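Local coordinates for cysteine desulfurase (Thermococcus onnurineus, PDB 5B89) that removes sulfur from L-cysteine, with L-alanine as the other product, using pyridoxal 5'-phosphate as cofactor, at the interface of chains A and B. Residues are numbered along the deposited sequence; one frame, centred on the assembly and turned at random. Chains: chain A/B, Cysteine desulfurase.

The three contacts trace one continuous interface between two copies of the enzyme, here with alanine bound. Measured between the centres of their C-alpha atoms, contacts 2 and 3 lie about 11 Å apart, contacts 1 and 3 about 17 Å, and contacts 1 and 2 about 26 Å. A:Arg64, A:Ala65 and A:Asn66 belong to both contacts 2 and 3. By two-fold symmetry the same residues serve twice: B:Tyr60 and A:Thr48 in contact 1, A:Tyr60 and B:Thr48 in contact 3. Along helix 50-62 the apolar contact 1 gives way to the polar contact 3, beside the cofactor-binding B:His235, a common division of labour in dimers.

Contact 1: the interface of chains A and B. Residues chain A 32, 48, 50, 53, 56; chain B 57, 60-61.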
loop_
_atom_site.group_PDB
_atom_site.type_symbol
_atom_site.label_atom_id
_atom_site.label_comp_id
_atom_site.label_asym_id
_atom_site.label_seq_id
_atom_site.Cartn_x
_atom_site.Cartn_y
_atom_site.Cartn_z
ATOM N N PRO A 32 21.300 -11.792 7.761
ATOM C CA PRO A 32 22.466 -12.202 7.015
ATOM C C PRO A 32 23.250 -11.010 6.498
ATOM O O PRO A 32 24.460 -11.043 6.356
ATOM C CB PRO A 32 21.882 -13.064 5.886
ATOM C CG PRO A 32 20.559 -13.439 6.316
ATOM C CD PRO A 32 20.100 -12.532 7.384
ATOM N N THR A 48 15.850 -6.556 7.719
ATOM C CA THR A 48 14.711 -7.305 8.092
ATOM C C THR A 48 15.147 -8.678 8.593
ATOM O O THR A 48 15.848 -9.409 7.870
ATOM C CB THR A 48 13.854 -7.526 6.780
ATOM O OG1 THR A 48 13.460 -6.254 6.231
ATOM C CG2 THR A 48 12.589 -8.184 7.165
ATOM N N LYS A 50 15.201 -12.641 9.703
ATOM C CA LYS A 50 14.589 -13.840 9.121
ATOM C C LYS A 50 13.232 -14.170 9.669
ATOM O O LYS A 50 12.358 -14.596 8.915
ATOM C CB LYS A 50 15.546 -15.042 9.153
ATOM C CG LYS A 50 16.628 -14.885 8.170
ATOM C CD LYS A 50 17.695 -15.981 8.305
ATOM C CE LYS A 50 17.599 -17.100 7.283
ATOM N NZ LYS A 50 18.935 -17.797 7.297
ATOM N N VAL A 53 10.521 -12.415 7.637
ATOM C CA VAL A 53 10.363 -13.012 6.299
ATOM C C VAL A 53 9.649 -14.314 6.426
ATOM O O VAL A 53 8.694 -14.698 5.665
ATOM C CB VAL A 53 11.699 -13.142 5.644
ATOM C CG1 VAL A 53 11.558 -13.810 4.284
ATOM C CG2 VAL A 53 12.368 -11.805 5.474
ATOM N N MET A 56 5.811 -13.920 6.859
ATOM C CA MET A 56 5.156 -13.572 5.574
ATOM C C MET A 56 5.154 -14.801 4.663
ATOM O O MET A 56 4.111 -15.053 3.981
ATOM C CB MET A 56 5.913 -12.458 4.929
ATOM C CG MET A 56 5.859 -11.220 5.706
ATOM S SD MET A 56 6.501 -9.737 4.887
ATOM C CE MET A 56 8.176 -10.134 4.705
ATOM N N ASP B 57 11.844 -12.606 -1.123
ATOM C CA ASP B 57 12.756 -13.017 -0.060
ATOM C C ASP B 57 14.172 -12.536 -0.401
ATOM O O ASP B 57 14.924 -12.222 0.461
ATOM C CB ASP B 57 12.831 -14.549 -0.003
ATOM C CG ASP B 57 11.650 -15.234 0.668
ATOM O OD1 ASP B 57 10.842 -14.647 1.255
ATOM O OD2 ASP B 57 11.623 -16.463 0.548
ATOM N N TYR B 60 14.390 -8.877 0.591
ATOM C CA TYR B 60 14.420 -8.717 2.024
ATOM C C TYR B 60 15.683 -9.203 2.669
ATOM O O TYR B 60 16.093 -8.623 3.636
ATOM C CB TYR B 60 13.197 -9.345 2.725
ATOM C CG TYR B 60 11.976 -8.505 2.543
ATOM C CD1 TYR B 60 11.897 -7.304 3.115
ATOM C CD2 TYR B 60 10.971 -8.891 1.722
ATOM C CE1 TYR B 60 10.818 -6.499 2.905
ATOM C CE2 TYR B 60 9.856 -8.085 1.527
ATOM C CZ TYR B 60 9.831 -6.871 2.116
ATOM O OH TYR B 60 8.841 -6.029 1.958
ATOM N N LEU B 61 16.272 -10.265 2.152
ATOM C CA LEU B 61 17.461 -10.825 2.779
ATOM C C LEU B 61 18.808 -10.526 2.140
ATOM O O LEU B 61 19.798 -10.608 2.790
ATOM C CB LEU B 61 17.290 -12.332 2.954
ATOM C CG LEU B 61 16.139 -12.738 3.845
ATOM C CD1 LEU B 61 15.955 -14.219 3.791
ATOM C CD2 LEU B 61 16.326 -12.274 5.273
#
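Shape fit rather than polar pairing holds this flank of the interface, where helix 50-62 of one copy meets helix 50-62 of the other; the polar atoms of the two chains do not pair here. Among the apolar contacts, A:Val53 sets its methyls to different tasks. With CG1 anti to the backbone N (chi1 178°), A:Val53 CG2 is left to touch B:Tyr60 CB at 3.8 Å and to meet B:Leu61 CD2 tip to tip at 4.0 Å. B:Leu61 loses more surface to the partner than any other residue of this patch; its side chain crosses that of the poorly ordered A:Lys50 at about a right angle, CD2 lying 3.9 Å from A:Lys50 CG. Aromatic contacts centre on B:Tyr60. The chain of A:Met56, bent at chi3 (-65°), lays its CE methyl over one ring face toward the rim, 4.1 Å from B:Tyr60 CE2, while A:Thr48 approaches obliquely and puts OG1 3.6 Å from B:Tyr60 CD1. A polar-to-carbon contact completes the set: the carboxylate OD1 of B:Asp57 lies 3.2 Å from A:Val53 CG1, a close but non-bonding approach. An alanine at A:Val53 would remove both gamma-methyls and would probably loosen the packing against B:Tyr60, B:Leu61 and B:Asp57 together. For the protein, the site supplies an apolar seam that presumably helps keep the two copies in register, as expected of a family whose members act as dimers.

Contact 2: the interface of chains A and B. Residues chain A 64-66, 72-75; chain B 37, 39, 41, 47, 369-371.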
loop_
_atom_site.group_PDB
_atom_site.type_symbol
_atom_site.label_atom_id
_atom_site.label_comp_id
_atom_site.label_asym_id
_atom_site.label_seq_id
_atom_site.Cartn_x
_atom_site.Cartn_y
_atom_site.Cartn_z
ATOM N N ARG A 64 -2.683 -18.763 2.195
ATOM C CA ARG A 64 -2.980 -17.692 1.254
ATOM C C ARG A 64 -4.445 -17.553 0.912
ATOM O O ARG A 64 -5.016 -18.434 0.399
ATOM C CB ARG A 64 -2.150 -17.952 -0.002
ATOM C CG ARG A 64 -2.162 -16.872 -1.063
ATOM C CD ARG A 64 -1.555 -15.540 -0.631
ATOM N NE ARG A 64 -1.499 -14.748 -1.837
ATOM C CZ ARG A 64 -2.383 -13.856 -2.229
ATOM N NH1 ARG A 64 -3.276 -13.369 -1.413
ATOM N NH2 ARG A 64 -2.294 -13.388 -3.454
ATOM N N ALA A 65 -4.999 -16.395 1.209
ATOM C CA ALA A 65 -6.379 -16.121 0.975
ATOM C C ALA A 65 -6.684 -14.658 1.294
ATOM O O ALA A 65 -5.936 -14.010 1.908
ATOM C CB ALA A 65 -7.226 -17.014 1.853
ATOM N N ASN A 66 -7.830 -14.206 0.839
ATOM C CA ASN A 66 -8.320 -12.890 1.170
ATOM C C ASN A 66 -9.026 -13.005 2.546
ATOM O O ASN A 66 -9.309 -14.054 3.025
ATOM C CB ASN A 66 -9.241 -12.314 0.074
ATOM C CG ASN A 66 -9.044 -10.821 -0.114
ATOM O OD1 ASN A 66 -9.053 -10.340 -1.201
ATOM N ND2 ASN A 66 -8.884 -10.133 0.945
ATOM N N HIS A 72 -14.521 -20.263 3.844
ATOM C CA HIS A 72 -13.495 -21.273 3.697
ATOM C C HIS A 72 -12.365 -21.155 4.651
ATOM O O HIS A 72 -12.067 -20.110 5.108
ATOM C CB HIS A 72 -13.062 -21.499 2.239
ATOM C CG HIS A 72 -12.308 -20.365 1.578
ATOM N ND1 HIS A 72 -11.012 -20.048 1.893
ATOM C CD2 HIS A 72 -12.653 -19.550 0.559
ATOM C CE1 HIS A 72 -10.601 -19.075 1.120
ATOM N NE2 HIS A 72 -11.575 -18.755 0.298
ATOM N N ARG A 73 -11.755 -22.278 4.948
ATOM C CA ARG A 73 -10.729 -22.298 5.948
ATOM C C ARG A 73 -9.497 -21.448 5.716
ATOM O O ARG A 73 -8.918 -21.009 6.664
ATOM C CB ARG A 73 -10.336 -23.704 6.324
ATOM C CG ARG A 73 -9.702 -24.462 5.226
ATOM C CD ARG A 73 -9.476 -25.839 5.789
ATOM N NE ARG A 73 -9.383 -26.845 4.802
ATOM C CZ ARG A 73 -10.168 -27.906 4.735
ATOM N NH1 ARG A 73 -11.180 -28.121 5.563
ATOM N NH2 ARG A 73 -9.929 -28.764 3.793
ATOM N N LEU A 74 -9.113 -21.249 4.470
ATOM C CA LEU A 74 -7.977 -20.404 4.217
ATOM C C LEU A 74 -8.356 -18.974 4.546
ATOM O O LEU A 74 -7.620 -18.310 5.126
ATOM C CB LEU A 74 -7.493 -20.542 2.797
ATOM C CG LEU A 74 -6.955 -21.898 2.415
ATOM C CD1 LEU A 74 -6.485 -21.920 0.986
ATOM C CD2 LEU A 74 -5.849 -22.354 3.330
ATOM N N SER A 75 -9.527 -18.551 4.143
ATOM C CA SER A 75 -9.921 -17.164 4.495
ATOM C C SER A 75 -10.118 -16.993 5.997
ATOM O O SER A 75 -9.821 -15.991 6.612
ATOM C CB SER A 75 -11.157 -16.802 3.774
ATOM O OG SER A 75 -11.535 -15.450 4.065
ATOM N N VAL B 37 -5.732 -28.308 -0.923
ATOM C CA VAL B 37 -7.097 -27.915 -1.125
ATOM C C VAL B 37 -7.398 -27.723 -2.649
ATOM O O VAL B 37 -6.510 -27.631 -3.397
ATOM C CB VAL B 37 -7.419 -26.557 -0.441
ATOM C CG1 VAL B 37 -7.225 -26.630 1.051
ATOM C CG2 VAL B 37 -6.595 -25.415 -1.018
ATOM N N TYR B 39 -8.611 -24.999 -4.675
ATOM C CA TYR B 39 -8.772 -23.560 -4.511
ATOM C C TYR B 39 -9.517 -22.923 -5.707
ATOM O O TYR B 39 -8.964 -22.701 -6.726
ATOM C CB TYR B 39 -7.401 -22.877 -4.307
ATOM C CG TYR B 39 -7.484 -21.417 -3.910
ATOM C CD1 TYR B 39 -7.705 -21.041 -2.623
ATOM C CD2 TYR B 39 -7.369 -20.451 -4.855
ATOM C CE1 TYR B 39 -7.794 -19.722 -2.283
ATOM C CE2 TYR B 39 -7.455 -19.142 -4.520
ATOM C CZ TYR B 39 -7.660 -18.788 -3.240
ATOM O OH TYR B 39 -7.752 -17.483 -2.915
ATOM N N ASP B 41 -11.203 -19.882 -5.366
ATOM C CA ASP B 41 -11.514 -18.515 -4.912
ATOM C C ASP B 41 -10.514 -17.514 -5.470
ATOM O O ASP B 41 -10.137 -16.603 -4.823
ATOM C CB ASP B 41 -11.589 -18.400 -3.399
ATOM C CG ASP B 41 -12.329 -17.136 -2.928
ATOM O OD1 ASP B 41 -13.065 -16.562 -3.705
ATOM O OD2 ASP B 41 -12.107 -16.783 -1.797
ATOM N N LEU B 47 -3.422 -17.861 -5.582
ATOM C CA LEU B 47 -2.419 -18.549 -4.819
ATOM C C LEU B 47 -1.115 -18.025 -5.428
ATOM O O LEU B 47 -1.097 -17.540 -6.482
ATOM C CB LEU B 47 -2.508 -20.067 -4.987
ATOM C CG LEU B 47 -3.785 -20.625 -4.421
ATOM C CD1 LEU B 47 -3.775 -22.140 -4.623
ATOM C CD2 LEU B 47 -3.871 -20.297 -2.946
ATOM N N MET B 369 -12.569 -24.584 -1.802
ATOM C CA MET B 369 -12.586 -23.188 -1.374
ATOM C C MET B 369 -13.321 -22.372 -2.418
ATOM O O MET B 369 -12.838 -22.221 -3.526
ATOM C CB MET B 369 -11.143 -22.675 -1.212
ATOM C CG MET B 369 -10.098 -23.476 -0.459
ATOM S SD MET B 369 -10.316 -23.714 1.339
ATOM C CE MET B 369 -11.157 -25.329 1.458
ATOM N N VAL B 370 -14.490 -21.934 -1.970
ATOM C CA VAL B 370 -15.276 -21.008 -2.760
ATOM C C VAL B 370 -15.691 -19.828 -1.909
ATOM O O VAL B 370 -15.628 -19.836 -0.700
ATOM C CB VAL B 370 -16.532 -21.681 -3.389
ATOM C CG1 VAL B 370 -16.208 -22.737 -4.391
ATOM C CG2 VAL B 370 -17.522 -22.170 -2.349
ATOM N N ARG B 371 -16.165 -18.746 -2.583
ATOM C CA ARG B 371 -16.660 -17.587 -1.826
ATOM C C ARG B 371 -18.171 -17.488 -1.983
ATOM O O ARG B 371 -18.773 -18.004 -2.898
ATOM C CB ARG B 371 -15.927 -16.307 -2.265
ATOM C CG ARG B 371 -15.973 -15.278 -1.124
ATOM C CD ARG B 371 -14.828 -14.303 -1.049
ATOM N NE ARG B 371 -13.549 -14.772 -0.544
ATOM C CZ ARG B 371 -12.984 -14.478 0.627
ATOM N NH1 ARG B 371 -13.602 -13.769 1.566
ATOM N NH2 ARG B 371 -11.774 -14.899 0.838
HETATM O O HOH W 1 -9.344 -16.218 -0.825
HETATM O O HOH W 2 -15.411 -18.565 1.675
#
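A mixed interface, part polar and part apolar, docks the loop and start of helix 73-93 of chain A against chain B, and it probably helps lock the dimer typical of this family. At its heart is the imidazole of A:His72. CG lies between the backbone N and the carbonyl carbon (chi1 68°), and A:His72 NE2 gives a fairly straight 2.9 Å hydrogen bond to the carboxylate OD2 of B:Asp41. This oxygen lies in the ring plane, yet the donor stands above the carboxylate plane, the two planes being 85° apart. The syn lone pair of B:Asp41 OD2 is taken by B:Arg371 NE in a 2.8 Å salt bridge, so the oxygen is gripped by A:His72 and B:Arg371, with water 1 beside them, and the aspartate is likely to stay charged.

B:Met369 CB lies over one imidazole face and A:Ser75 CB over the opposite face, each offset toward the rim; B:Met369 SD packs 3.6 Å from A:His72 CB. Alongside, A:Leu74 CD1 meets B:Tyr39 CD1 at 3.9 Å and B:Val37 tip to tip. Water 1 ties A:Asn66 N to B:Tyr39 OH, B:Asp41 OD2 and B:Arg371 NH2; water 2 bridges A:His72 N and B:Val370 O. The site probably helps hold the A:His72 loop on the partner subunit.

Contact 3: the interface of chains A and B. Residues chain A 59-60, 64-66, 289-293; chain B 44-46, 48, 235, 240-243.
The A:Arg64 side chain crosses that of B:Thr48 at about a right angle, with B:Thr48 OG1 in the guanidinium plane, accepting a hydrogen bond from A:Arg64 NE at 2.9 Å (163° at H). CG anti to the backbone N (chi1 -173°) and a bend at chi2 bring the group there. B:Thr45 crosses the A:Arg64 side chain obliquely, its OG1 taking a tilted bond from A:Arg64 NH1 at 2.8 Å. The B:Ser46 carbonyl O caps one guanidinium face without bonding, while A:Tyr59 OH, held by A:Ala65 O, steadies NH1. B:Thr45 OG1 also bonds to B:His235 ND1 at 2.7 Å; A:Arg64 thus reaches this cofactor-binding residue through B:Thr45 and, weakly, directly from NH2 to its carbonyl. This polar patch of the dimer interface probably helps position the cofactor site.

The A:Tyr60 ring, backed on one face by A:Tyr59, points its hydroxyl at B:Thr242, whose backbone N lies in the ring plane and donates to A:Tyr60 OH at 2.9 Å. B:Thr242, with OG1 between the backbone N and the carbonyl carbon (chi1 61°), is wedged between this phenol and helix 291-307; B:Thr242 OG1 accepts from A:Gly292 N at 3.0 Å. A:Asn290 OD1 receives B:Thr242 OG1 in its carbonyl plane at 2.9 Å, and A:Gly293 N from above that plane.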
loop_
_atom_site.group_PDB
_atom_site.type_symbol
_atom_site.label_atom_id
_atom_site.label_comp_id
_atom_site.label_asym_id
_atom_site.label_seq_id
_atom_site.Cartn_x
_atom_site.Cartn_y
_atom_site.Cartn_z
ATOM N N TYR A 59 2.251 -17.076 5.289
ATOM C CA TYR A 59 0.994 -16.625 4.732
ATOM C C TYR A 59 0.925 -17.007 3.245
ATOM O O TYR A 59 0.001 -17.581 2.831
ATOM C CB TYR A 59 0.796 -15.094 4.881
ATOM C CG TYR A 59 -0.314 -14.527 4.019
ATOM C CD1 TYR A 59 -1.593 -14.832 4.273
ATOM C CD2 TYR A 59 -0.041 -13.704 2.962
ATOM C CE1 TYR A 59 -2.605 -14.396 3.486
ATOM C CE2 TYR A 59 -1.049 -13.232 2.173
ATOM C CZ TYR A 59 -2.331 -13.577 2.444
ATOM O OH TYR A 59 -3.323 -13.081 1.661
ATOM N N TYR A 60 1.948 -16.633 2.510
ATOM C CA TYR A 60 1.940 -16.856 1.076
ATOM C C TYR A 60 1.874 -18.294 0.671
ATOM O O TYR A 60 1.237 -18.608 -0.272
ATOM C CB TYR A 60 3.114 -16.127 0.389
ATOM C CG TYR A 60 2.858 -14.638 0.313
ATOM C CD1 TYR A 60 1.857 -14.165 -0.475
ATOM C CD2 TYR A 60 3.585 -13.745 1.015
ATOM C CE1 TYR A 60 1.570 -12.838 -0.528
ATOM C CE2 TYR A 60 3.287 -12.403 0.945
ATOM C CZ TYR A 60 2.246 -11.984 0.162
ATOM O OH TYR A 60 1.926 -10.689 0.070
ATOM N N ARG A 64 -2.683 -18.763 2.195
ATOM C CA ARG A 64 -2.980 -17.692 1.254
ATOM C C ARG A 64 -4.445 -17.553 0.912
ATOM O O ARG A 64 -5.016 -18.434 0.399
ATOM C CB ARG A 64 -2.150 -17.952 -0.002
ATOM C CG ARG A 64 -2.162 -16.872 -1.063
ATOM C CD ARG A 64 -1.555 -15.540 -0.631
ATOM N NE ARG A 64 -1.499 -14.748 -1.837
ATOM C CZ ARG A 64 -2.383 -13.856 -2.229
ATOM N NH1 ARG A 64 -3.276 -13.369 -1.413
ATOM N NH2 ARG A 64 -2.294 -13.388 -3.454
ATOM N N ALA A 65 -4.999 -16.395 1.209
ATOM C CA ALA A 65 -6.379 -16.121 0.975
ATOM C C ALA A 65 -6.684 -14.658 1.294
ATOM O O ALA A 65 -5.936 -14.010 1.908
ATOM C CB ALA A 65 -7.226 -17.014 1.853
ATOM N N ASN A 66 -7.830 -14.206 0.839
ATOM C CA ASN A 66 -8.320 -12.890 1.170
ATOM C C ASN A 66 -9.026 -13.005 2.546
ATOM O O ASN A 66 -9.309 -14.054 3.025
ATOM C CB ASN A 66 -9.241 -12.314 0.074
ATOM C CG ASN A 66 -9.044 -10.821 -0.114
ATOM O OD1 ASN A 66 -9.053 -10.340 -1.201
ATOM N ND2 ASN A 66 -8.884 -10.133 0.945
ATOM N N PRO A 289 -6.501 -5.402 1.794
ATOM C CA PRO A 289 -5.380 -4.797 2.476
ATOM C C PRO A 289 -4.110 -5.519 2.110
ATOM O O PRO A 289 -4.099 -6.638 1.506
ATOM C CB PRO A 289 -5.686 -5.034 3.968
ATOM C CG PRO A 289 -7.071 -5.520 4.019
ATOM C CD PRO A 289 -7.404 -6.102 2.708
ATOM N N ASN A 290 -2.980 -4.977 2.578
ATOM C CA ASN A 290 -1.733 -5.642 2.443
ATOM C C ASN A 290 -1.649 -6.718 3.546
ATOM O O ASN A 290 -1.002 -6.486 4.593
ATOM C CB ASN A 290 -0.587 -4.702 2.470
ATOM C CG ASN A 290 0.706 -5.396 2.202
ATOM O OD1 ASN A 290 0.763 -6.591 2.002
ATOM N ND2 ASN A 290 1.811 -4.597 2.181
ATOM N N ILE A 291 -2.328 -7.823 3.319
ATOM C CA ILE A 291 -2.465 -8.827 4.374
ATOM C C ILE A 291 -1.124 -9.351 4.725
ATOM O O ILE A 291 -0.759 -9.481 5.918
ATOM C CB ILE A 291 -3.356 -9.946 3.857
ATOM C CG1 ILE A 291 -4.811 -9.434 3.557
ATOM C CG2 ILE A 291 -3.403 -11.102 4.867
ATOM C CD1 ILE A 291 -5.471 -10.324 2.587
ATOM N N GLY A 292 -0.278 -9.754 3.780
ATOM C CA GLY A 292 1.076 -10.169 4.032
ATOM C C GLY A 292 1.874 -9.158 4.766
ATOM O O GLY A 292 2.678 -9.534 5.642
ATOM N N GLY A 293 1.731 -7.872 4.424
ATOM C CA GLY A 293 2.539 -6.845 5.078
ATOM C C GLY A 293 2.109 -6.680 6.540
ATOM O O GLY A 293 2.988 -6.427 7.352
ATOM N N ALA B 44 -11.023 -13.638 -5.521
ATOM C CA ALA B 44 -10.709 -12.933 -4.304
ATOM C C ALA B 44 -9.230 -12.675 -4.250
ATOM O O ALA B 44 -8.817 -11.529 -3.953
ATOM C CB ALA B 44 -11.150 -13.672 -3.092
ATOM N N THR B 45 -8.457 -13.685 -4.535
ATOM C CA THR B 45 -7.024 -13.559 -4.568
ATOM C C THR B 45 -6.462 -14.858 -5.147
ATOM O O THR B 45 -7.043 -15.854 -5.005
ATOM C CB THR B 45 -6.427 -13.234 -3.162
ATOM O OG1 THR B 45 -5.196 -12.549 -3.278
ATOM C CG2 THR B 45 -6.222 -14.472 -2.345
ATOM N N SER B 46 -5.342 -14.772 -5.813
ATOM C CA SER B 46 -4.723 -15.974 -6.322
ATOM C C SER B 46 -3.818 -16.628 -5.299
ATOM O O SER B 46 -3.510 -16.051 -4.324
ATOM C CB SER B 46 -3.863 -15.654 -7.553
ATOM O OG SER B 46 -2.837 -14.739 -7.262
ATOM N N THR B 48 -0.037 -18.130 -4.700
ATOM C CA THR B 48 1.227 -17.544 -5.071
ATOM C C THR B 48 2.321 -18.588 -5.291
ATOM O O THR B 48 2.583 -19.325 -4.443
ATOM C CB THR B 48 1.659 -16.579 -3.931
ATOM O OG1 THR B 48 0.587 -15.696 -3.588
ATOM C CG2 THR B 48 2.890 -15.789 -4.299
ATOM N N HIS B 235 -2.272 -9.003 -6.483
ATOM C CA HIS B 235 -2.616 -10.242 -5.773
ATOM C C HIS B 235 -3.624 -11.163 -6.406
ATOM O O HIS B 235 -3.864 -12.222 -5.964
ATOM C CB HIS B 235 -3.062 -9.955 -4.344
ATOM C CG HIS B 235 -4.389 -9.279 -4.237
ATOM N ND1 HIS B 235 -5.541 -9.979 -4.045
ATOM C CD2 HIS B 235 -4.747 -7.983 -4.306
ATOM C CE1 HIS B 235 -6.553 -9.148 -4.011
ATOM N NE2 HIS B 235 -6.101 -7.925 -4.158
ATOM N N GLY B 240 0.932 -12.153 -7.920
ATOM C CA GLY B 240 1.788 -11.346 -7.086
ATOM C C GLY B 240 1.314 -11.345 -5.669
ATOM O O GLY B 240 0.365 -11.923 -5.239
ATOM N N PRO B 241 2.101 -10.579 -4.882
ATOM C CA PRO B 241 1.805 -10.415 -3.447
ATOM C C PRO B 241 0.672 -9.490 -3.144
ATOM O O PRO B 241 0.185 -8.779 -4.091
ATOM C CB PRO B 241 3.093 -9.864 -2.821
ATOM C CG PRO B 241 3.617 -9.028 -3.954
ATOM C CD PRO B 241 3.288 -9.806 -5.277
ATOM N N THR B 242 0.193 -9.415 -1.906
ATOM C CA THR B 242 -0.771 -8.404 -1.499
ATOM C C THR B 242 -0.040 -7.083 -1.345
ATOM O O THR B 242 1.184 -6.973 -1.333
ATOM C CB THR B 242 -1.470 -8.832 -0.206
ATOM O OG1 THR B 242 -0.470 -8.971 0.845
ATOM C CG2 THR B 242 -2.187 -10.118 -0.370
ATOM N N GLY B 243 -0.803 -6.012 -1.268
ATOM C CA GLY B 243 -0.263 -4.712 -1.030
ATOM C C GLY B 243 0.368 -3.968 -2.179
ATOM O O GLY B 243 1.021 -2.950 -2.016
HETATM O O HOH W 3 -0.622 -14.428 -5.631
HETATM O O HOH W 4 0.665 -20.103 -2.489
#